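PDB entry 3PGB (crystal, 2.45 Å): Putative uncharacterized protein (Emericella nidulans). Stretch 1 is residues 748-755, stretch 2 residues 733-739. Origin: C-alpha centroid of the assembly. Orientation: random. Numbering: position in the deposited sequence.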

ATOM      1  N   ALA A 748      10.381 -23.459  26.482  1.00 28.13           N
ATOM      2  CA  ALA A 748       9.305 -24.114  25.738  1.00 27.78           C
ATOM      3  C   ALA A 748       9.143 -23.505  24.344  1.00 27.42           C
ATOM      4  O   ALA A 748       9.347 -22.306  24.159  1.00 27.60           O
ATOM      5  CB  ALA A 748       7.994 -24.020  26.516  1.00 27.59           C
ATOM      6  N   VAL A 749       8.795 -24.342  23.372  1.00 26.87           N
ATOM      7  CA  VAL A 749       8.439 -23.880  22.027  1.00 26.54           C
ATOM      8  C   VAL A 749       7.141 -24.553  21.589  1.00 26.21           C
ATOM      9  O   VAL A 749       7.141 -25.717  21.198  1.00 25.98           O
ATOM     10  CB  VAL A 749       9.526 -24.203  20.988  1.00 26.44           C
ATOM     11  CG1 VAL A 749       9.118 -23.669  19.623  1.00 26.50           C
ATOM     12  CG2 VAL A 749      10.861 -23.628  21.413  1.00 26.59           C
ATOM     13  N   ARG A 750       6.038 -23.820  21.668  1.00 25.91           N
ATOM     14  CA  ARG A 750       4.750 -24.341  21.251  1.00 26.04           C
ATOM     15  C   ARG A 750       4.550 -24.019  19.767  1.00 25.36           C
ATOM     16  O   ARG A 750       4.629 -22.865  19.368  1.00 25.29           O
ATOM     17  CB  ARG A 750       3.628 -23.745  22.113  1.00 26.36           C
ATOM     18  CG  ARG A 750       2.389 -24.626  22.192  1.00 28.11           C
ATOM     19  CD  ARG A 750       1.364 -24.078  23.162  1.00 30.13           C
ATOM     20  NE  ARG A 750       0.075 -24.761  23.029  1.00 31.91           N
ATOM     21  CZ  ARG A 750      -1.059 -24.359  23.605  1.00 33.51           C
ATOM     22  NH1 ARG A 750      -1.089 -23.266  24.366  1.00 33.78           N
ATOM     23  NH2 ARG A 750      -2.179 -25.050  23.416  1.00 34.32           N
ATOM     24  N   THR A 751       4.322 -25.050  18.956  1.00 24.84           N
ATOM     25  CA  THR A 751       4.171 -24.892  17.503  1.00 24.37           C
ATOM     26  C   THR A 751       2.750 -25.198  17.000  1.00 23.91           C
ATOM     27  O   THR A 751       2.490 -25.114  15.800  1.00 23.93           O
ATOM     28  CB  THR A 751       5.202 -25.757  16.735  1.00 24.28           C
ATOM     29  OG1 THR A 751       4.788 -27.128  16.735  1.00 24.35           O
ATOM     30  N   PHE A 752       1.856 -25.570  17.919  1.00 23.52           N
ATOM     31  CA  PHE A 752       0.400 -25.626  17.682  1.00 23.18           C
ATOM     32  C   PHE A 752      -0.071 -26.576  16.575  1.00 23.44           C
ATOM     33  O   PHE A 752      -1.061 -26.302  15.893  1.00 23.20           O
ATOM     34  CB  PHE A 752      -0.146 -24.213  17.437  1.00 22.84           C
ATOM     35  CG  PHE A 752       0.110 -23.272  18.574  1.00 21.96           C
ATOM     36  CD1 PHE A 752      -0.742 -23.244  19.673  1.00 20.34           C
ATOM     37  CD2 PHE A 752       1.215 -22.436  18.564  1.00 20.50           C
ATOM     38  CE1 PHE A 752      -0.509 -22.393  20.724  1.00 19.55           C
ATOM     39  CE2 PHE A 752       1.454 -21.580  19.616  1.00 20.21           C
ATOM     40  CZ  PHE A 752       0.587 -21.558  20.701  1.00 19.90           C
ATOM     41  N   GLY A 753       0.628 -27.694  16.412  1.00 23.74           N
ATOM     42  CA  GLY A 753       0.198 -28.737  15.486  1.00 24.14           C
ATOM     43  C   GLY A 753       0.489 -28.483  14.016  1.00 24.39           C
ATOM     44  O   GLY A 753      -0.085 -29.145  13.148  1.00 24.38           O
ATOM     45  N   GLN A 754       1.382 -27.538  13.727  1.00 24.70           N
ATOM     46  CA  GLN A 754       1.845 -27.323  12.357  1.00 24.99           C
ATOM     47  C   GLN A 754       2.811 -28.433  11.953  1.00 25.52           C
ATOM     48  O   GLN A 754       3.159 -29.303  12.757  1.00 25.25           O
ATOM     49  CB  GLN A 754       2.517 -25.949  12.200  1.00 24.78           C
ATOM     50  CG  GLN A 754       3.875 -25.821  12.875  1.00 24.62           C
ATOM     51  CD  GLN A 754       4.483 -24.445  12.707  1.00 24.25           C
ATOM     52  OE1 GLN A 754       5.083 -24.138  11.670  1.00 23.09           O
ATOM     53  NE2 GLN A 754       4.341 -23.608  13.730  1.00 23.45           N
ATOM     54  N   SER A 755       3.242 -28.383  10.699  1.00 26.26           N
ATOM     55  CA  SER A 755       4.171 -29.355  10.147  1.00 26.89           C
ATOM     56  C   SER A 755       5.522 -29.295  10.859  1.00 27.29           C
ATOM     57  O   SER A 755       6.052 -28.204  11.085  1.00 27.09           O
ATOM     58  CB  SER A 755       4.360 -29.073   8.653  1.00 26.98           C
ATOM     59  OG  SER A 755       4.997 -30.151   7.998  1.00 27.54           O
TER
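Stretch 2, residues 733-739: TVNMVRV

Stretch 2 first passes the turn of stretch 1 and then runs antiparallel to its strand in a short strand pair. Residues 736-739 and 748-750 are extended, with phi between -151° and -90° and psi between 102° and 171°; their axes approach to 4.8 Å, and their N-to-C directions differ by 167°. The register is fixed by CA-CA separations of 4.7 Å for Val749 and Val739, 5.2 Å for Arg750 and Arg738, and 4.8 Å for Thr751 and Val737. Arg750 and Arg738 form the hydrogen-bonded pair: Arg738 N donates to Arg750 O and Arg750 N to Arg738 O, each at 3.0 Å, with N-H...O angles of 159° and 164°. Val749 and Val739 form the adjacent non-hydrogen-bonded pair. Around these bridges, CA-H...O contacts join Val737 CA to Arg750 O at 3.3 Å and Val739 CA to Ala748 O at 3.5 Å.

Beyond Arg750 the ladder gives way to a type I' turn from Thr751 to Gln754, in which Phe752 (60/34) and Gly753 (79/17) both have positive phi. The bond from Gln754 N to Thr751 O that closes it is weak, at 3.4 Å; Gln754 NE2 adds a side-chain hydrogen bond to the same Thr751 O at 3.2 Å. In stretch 2, Val734 and Asn735 precede the strand, and Met736 N bonds back to Val734 O at 2.8 Å. Here the backbones meet without hydrogen bonds: Thr751 O and Val734 O, both acceptors, lie 3.3 Å apart.

The side chains follow this register. Val749 and Val739 share one face of the sheet, where Val749 CG2 lies 4.5 Å from Val739 CG1; Val749 CG1 also reaches Val737 CG2 at 4.0 Å. Arg750 and Arg738 occupy the other face, with CB atoms 4.5 Å apart, but their side-chain ends lead away from the opposing stretch.

Phe752 has the largest area covered by the other stretch, 97 Å². Its CA-CB bond points toward stretch 2, and with chi1 at -59° (m) the ring lies against Met736, CD2 being 3.7 Å from Met736 CG. Met736 SD stands 4.3 Å from the Phe752 ring centroid, only 12° off the normal, and Met736 CE 4.2 Å from that centroid at 27°, so the thioether end covers a ring face. Arg738 N, 3.8 Å from Phe752 CE2, instead lies at the ring edge. At the turn, Val734 CB packs 3.2 Å from Phe752 O, while Gln754 CB approaches Val734 CG2 at 4.2 Å.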

ATOM      1  N   THR A 733      -5.343 -20.356  12.943  1.00 16.63           N
ATOM      2  CA  THR A 733      -4.266 -21.041  12.227  1.00 16.27           C
ATOM      3  C   THR A 733      -3.304 -21.782  13.170  1.00 16.25           C
ATOM      4  O   THR A 733      -3.000 -21.313  14.277  1.00 15.55           O
ATOM      5  CB  THR A 733      -3.462 -20.069  11.333  1.00 16.26           C
ATOM      6  OG1 THR A 733      -2.636 -20.821  10.437  1.00 16.71           O
ATOM      7  CG2 THR A 733      -2.599 -19.129  12.166  1.00 15.60           C
ATOM      8  N   VAL A 734      -2.844 -22.949  12.713  1.00 16.28           N
ATOM      9  CA  VAL A 734      -1.777 -23.697  13.383  1.00 16.29           C
ATOM     10  C   VAL A 734      -0.394 -23.094  13.092  1.00 16.45           C
ATOM     11  O   VAL A 734       0.560 -23.315  13.844  1.00 16.59           O
ATOM     12  CB  VAL A 734      -1.771 -25.206  12.977  1.00 16.38           C
ATOM     13  CG1 VAL A 734      -3.067 -25.900  13.426  1.00 15.83           C
ATOM     14  CG2 VAL A 734      -1.555 -25.380  11.478  1.00 15.92           C
ATOM     15  N   ASN A 735      -0.285 -22.313  12.021  1.00 16.53           N
ATOM     16  CA  ASN A 735       1.013 -21.798  11.581  1.00 16.69           C
ATOM     17  C   ASN A 735       1.449 -20.549  12.358  1.00 17.08           C
ATOM     18  O   ASN A 735       1.721 -19.491  11.794  1.00 16.79           O
ATOM     19  CB  ASN A 735       0.994 -21.575  10.073  1.00 16.43           C
ATOM     20  CG  ASN A 735       0.747 -22.867   9.316  1.00 15.86           C
ATOM     21  OD1 ASN A 735      -0.375 -23.147   8.903  1.00 15.10           O
ATOM     22  ND2 ASN A 735       1.785 -23.683   9.182  1.00 14.14           N
ATOM     23  N   MET A 736       1.513 -20.724  13.673  1.00 17.77           N
ATOM     24  CA  MET A 736       1.943 -19.704  14.609  1.00 18.29           C
ATOM     25  C   MET A 736       2.855 -20.386  15.620  1.00 18.72           C
ATOM     26  O   MET A 736       2.956 -21.612  15.637  1.00 18.53           O
ATOM     27  CB  MET A 736       0.736 -19.106  15.321  1.00 18.49           C
ATOM     28  CG  MET A 736      -0.152 -20.141  16.013  1.00 19.12           C
ATOM     29  SD  MET A 736      -1.375 -19.412  17.109  1.00 21.54           S
ATOM     30  CE  MET A 736      -0.301 -18.537  18.254  1.00 23.17           C
ATOM     31  N   VAL A 737       3.502 -19.600  16.468  1.00 19.32           N
ATOM     32  CA  VAL A 737       4.447 -20.150  17.432  1.00 19.86           C
ATOM     33  C   VAL A 737       4.522 -19.292  18.693  1.00 20.29           C
ATOM     34  O   VAL A 737       4.233 -18.098  18.649  1.00 20.18           O
ATOM     35  CB  VAL A 737       5.852 -20.274  16.800  1.00 19.77           C
ATOM     36  CG1 VAL A 737       6.486 -18.906  16.626  1.00 19.79           C
ATOM     37  CG2 VAL A 737       6.725 -21.159  17.635  1.00 20.16           C
ATOM     38  N   ARG A 738       4.895 -19.912  19.811  1.00 20.89           N
ATOM     39  CA  ARG A 738       5.139 -19.185  21.058  1.00 21.52           C
ATOM     40  C   ARG A 738       6.388 -19.725  21.755  1.00 21.97           C
ATOM     41  O   ARG A 738       6.399 -20.869  22.210  1.00 21.82           O
ATOM     42  CB  ARG A 738       3.942 -19.296  22.000  1.00 21.62           C
ATOM     43  CG  ARG A 738       4.088 -18.494  23.302  1.00 22.17           C
ATOM     44  CD  ARG A 738       3.157 -19.028  24.381  1.00 23.22           C
ATOM     45  NE  ARG A 738       3.614 -18.687  25.730  1.00 23.98           N
ATOM     46  CZ  ARG A 738       3.009 -17.838  26.560  1.00 25.35           C
ATOM     47  NH1 ARG A 738       1.889 -17.213  26.220  1.00 25.64           N
ATOM     48  NH2 ARG A 738       3.529 -17.615  27.763  1.00 26.37           N
ATOM     49  N   VAL A 739       7.428 -18.893  21.833  1.00 22.54           N
ATOM     50  CA  VAL A 739       8.653 -19.240  22.548  1.00 22.95           C
ATOM     51  C   VAL A 739       8.655 -18.607  23.932  1.00 23.53           C
ATOM     52  O   VAL A 739       8.583 -17.385  24.050  1.00 23.37           O
ATOM     53  CB  VAL A 739       9.905 -18.747  21.808  1.00 23.00           C
ATOM     54  CG1 VAL A 739      11.157 -19.309  22.481  1.00 22.79           C
ATOM     55  CG2 VAL A 739       9.853 -19.129  20.331  1.00 22.56           C
TER